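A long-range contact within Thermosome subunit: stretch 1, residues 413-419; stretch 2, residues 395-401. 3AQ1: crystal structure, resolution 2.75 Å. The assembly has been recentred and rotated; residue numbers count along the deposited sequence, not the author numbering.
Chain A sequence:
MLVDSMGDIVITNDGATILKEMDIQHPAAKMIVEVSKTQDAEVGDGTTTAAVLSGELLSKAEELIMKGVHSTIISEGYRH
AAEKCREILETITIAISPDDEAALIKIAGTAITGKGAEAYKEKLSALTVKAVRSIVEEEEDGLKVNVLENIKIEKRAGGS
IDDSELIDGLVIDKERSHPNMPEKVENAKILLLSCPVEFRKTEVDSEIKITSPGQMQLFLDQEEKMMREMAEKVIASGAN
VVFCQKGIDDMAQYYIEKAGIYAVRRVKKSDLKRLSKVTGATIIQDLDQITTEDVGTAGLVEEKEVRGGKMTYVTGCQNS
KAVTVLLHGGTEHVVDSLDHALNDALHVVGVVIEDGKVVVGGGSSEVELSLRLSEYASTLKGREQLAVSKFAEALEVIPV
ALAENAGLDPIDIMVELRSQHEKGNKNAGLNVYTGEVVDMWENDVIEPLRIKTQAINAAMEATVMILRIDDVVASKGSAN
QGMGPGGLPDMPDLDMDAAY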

# COMPACT_ATOMS: atom_id res chain seq x y z
N ILE A 413 -2.84 30.72 -15.20
CA ILE A 413 -3.18 29.75 -14.16
C ILE A 413 -2.76 30.21 -12.77
O ILE A 413 -3.51 30.01 -11.80
CB ILE A 413 -2.52 28.38 -14.42
CG1 ILE A 413 -2.94 27.81 -15.79
CG2 ILE A 413 -2.84 27.42 -13.28
CD1 ILE A 413 -4.41 27.58 -15.90
N MET A 414 -1.58 30.81 -12.66
CA MET A 414 -1.06 31.28 -11.38
C MET A 414 -1.86 32.45 -10.81
O MET A 414 -2.11 32.53 -9.61
CB MET A 414 0.43 31.64 -11.47
CG MET A 414 1.37 30.43 -11.54
SD MET A 414 0.98 29.12 -10.35
CE MET A 414 1.15 30.00 -8.80
N VAL A 415 -2.25 33.37 -11.69
CA VAL A 415 -3.11 34.46 -11.28
C VAL A 415 -4.37 33.87 -10.68
O VAL A 415 -4.76 34.20 -9.56
CB VAL A 415 -3.44 35.36 -12.48
CG1 VAL A 415 -4.67 36.24 -12.21
CG2 VAL A 415 -2.22 36.19 -12.86
N GLU A 416 -4.99 32.97 -11.42
CA GLU A 416 -6.25 32.38 -11.00
C GLU A 416 -6.08 31.53 -9.73
O GLU A 416 -6.96 31.53 -8.87
CB GLU A 416 -6.87 31.59 -12.15
CG GLU A 416 -8.14 30.84 -11.81
CD GLU A 416 -9.25 31.77 -11.38
OE1 GLU A 416 -9.05 33.00 -11.47
OE2 GLU A 416 -10.32 31.27 -10.95
N LEU A 417 -4.95 30.82 -9.59
CA LEU A 417 -4.71 30.04 -8.37
C LEU A 417 -4.50 30.94 -7.16
O LEU A 417 -5.03 30.68 -6.08
CB LEU A 417 -3.56 29.05 -8.52
CG LEU A 417 -3.86 27.85 -9.42
CD1 LEU A 417 -2.64 27.01 -9.67
CD2 LEU A 417 -5.01 27.01 -8.88
N ARG A 418 -3.73 32.01 -7.33
CA ARG A 418 -3.51 32.95 -6.24
C ARG A 418 -4.79 33.63 -5.81
O ARG A 418 -5.04 33.78 -4.62
CB ARG A 418 -2.45 33.99 -6.61
CG ARG A 418 -1.05 33.44 -6.51
CD ARG A 418 -0.05 34.53 -6.44
NE ARG A 418 1.31 34.01 -6.34
CZ ARG A 418 2.37 34.79 -6.17
NH1 ARG A 418 2.22 36.10 -6.08
NH2 ARG A 418 3.58 34.25 -6.08
N SER A 419 -5.60 34.03 -6.79
CA SER A 419 -6.86 34.68 -6.49
C SER A 419 -7.71 33.74 -5.63
O SER A 419 -8.08 34.07 -4.51
CB SER A 419 -7.60 35.05 -7.78
OG SER A 419 -8.96 35.35 -7.52
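Stretch 2 395-401: LEVIPVA

Stretch 1 is helical throughout, a segment of a longer helix that begins before Ile413 and runs on past Ser419. Stretch 2 is helical from Val397 to Ala401 and continues as helix beyond; Glu396, just before it, is not helical. The two helix axes approach to 10.5 Å, and their N-to-C directions make an angle of 131°, so the segments run obliquely, nearer antiparallel than parallel. The closest CA atoms are those of Met414 and Val400, 7.2 Å apart. About 260 Å² of surface is buried in all.

Ile413 opens the stretch with its CA-to-CB bond toward stretch 2, but the end of its side chain leads away and makes no contact. Met414, one residue on, is the centre of the packing. With all three chi angles in the m well, its long, unbranched side chain meets three residues in succession: Met414 CG lies 3.6 Å from CG2 of Val400, Met414 SD lies 3.7 Å from CB of Pro399, and Met414 CE lies 3.4 Å from OE2 of Glu396. A flexible thioether chain suits this place, since it can follow a branched side chain, a proline ring and a carboxylate.

Val415 and Glu416 fall on a part of the helix out of reach of stretch 2. Leu417 follows one residue later, nearly a full turn beyond Met414, and its CA-to-CB bond again points toward stretch 2. Leu417 CD1 stands 4.1 Å from CB of Pro399, a looser apolar contact in a buried setting suited to leucine. Proline fits well in the first turn of a helix, where its missing amide hydrogen costs little, and here its ring offers a compact apolar surface to both Met414 and Leu417.

Arg418 lies one turn after Met414, its backbone N hydrogen-bonded to Met414 O at 2.8 Å. Its CA-to-CB bond points sideways, but chi2 and chi3 are t, and the extended chain brings the guanidinium to Glu396. The salt bridge is two-pronged: Arg418 NH2 donates to OE1 of Glu396 at 2.6 Å, and Arg418 NE donates to OE2 of Glu396 at 2.9 Å, with N-H...acceptor angles of 160° and 155°. OE1 sits at the edge of the guanidinium, near its plane, where the N-H groups point. Arginine suits this exposed position because its length spans the gap and its charge is paired at the far end. Ser419 closes the stretch out of reach, its OG hydrogen-bonded elsewhere in the structure.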

# COMPACT_ATOMS: atom_id res chain seq x y z
N LEU A 395 8.15 26.74 -4.25
CA LEU A 395 6.98 25.88 -4.22
C LEU A 395 6.09 26.03 -5.46
O LEU A 395 5.60 25.06 -6.01
CB LEU A 395 6.18 26.14 -2.95
CG LEU A 395 6.91 25.56 -1.74
CD1 LEU A 395 6.16 25.84 -0.44
CD2 LEU A 395 7.11 24.05 -1.94
N GLU A 396 5.91 27.27 -5.92
CA GLU A 396 5.03 27.52 -7.04
C GLU A 396 5.58 27.02 -8.36
O GLU A 396 4.96 27.18 -9.40
CB GLU A 396 4.69 29.00 -7.16
CG GLU A 396 3.80 29.50 -6.04
CD GLU A 396 3.40 30.96 -6.21
OE1 GLU A 396 4.24 31.79 -6.67
OE2 GLU A 396 2.24 31.26 -5.85
N VAL A 397 6.74 26.38 -8.31
CA VAL A 397 7.31 25.82 -9.52
C VAL A 397 6.51 24.57 -9.92
O VAL A 397 6.45 24.22 -11.09
CB VAL A 397 8.79 25.47 -9.34
CG1 VAL A 397 8.97 24.20 -8.48
CG2 VAL A 397 9.43 25.30 -10.69
N ILE A 398 5.89 23.93 -8.94
CA ILE A 398 5.09 22.73 -9.19
C ILE A 398 3.85 23.04 -10.03
O ILE A 398 3.65 22.42 -11.07
CB ILE A 398 4.70 21.99 -7.86
CG1 ILE A 398 5.84 21.09 -7.38
CG2 ILE A 398 3.51 21.10 -8.06
CD1 ILE A 398 7.12 21.81 -7.09
N PRO A 399 3.01 23.99 -9.59
CA PRO A 399 1.85 24.36 -10.40
C PRO A 399 2.27 24.93 -11.75
O PRO A 399 1.58 24.69 -12.74
CB PRO A 399 1.18 25.48 -9.60
CG PRO A 399 1.85 25.49 -8.29
CD PRO A 399 3.20 24.90 -8.45
N VAL A 400 3.37 25.68 -11.78
CA VAL A 400 3.83 26.29 -13.02
C VAL A 400 4.26 25.21 -14.01
O VAL A 400 3.97 25.31 -15.20
CB VAL A 400 4.97 27.30 -12.80
CG1 VAL A 400 5.69 27.56 -14.12
CG2 VAL A 400 4.44 28.60 -12.22
N ALA A 401 4.92 24.17 -13.51
CA ALA A 401 5.25 23.03 -14.37
C ALA A 401 4.00 22.31 -14.87
O ALA A 401 3.94 21.92 -16.04
CB ALA A 401 6.21 22.08 -13.70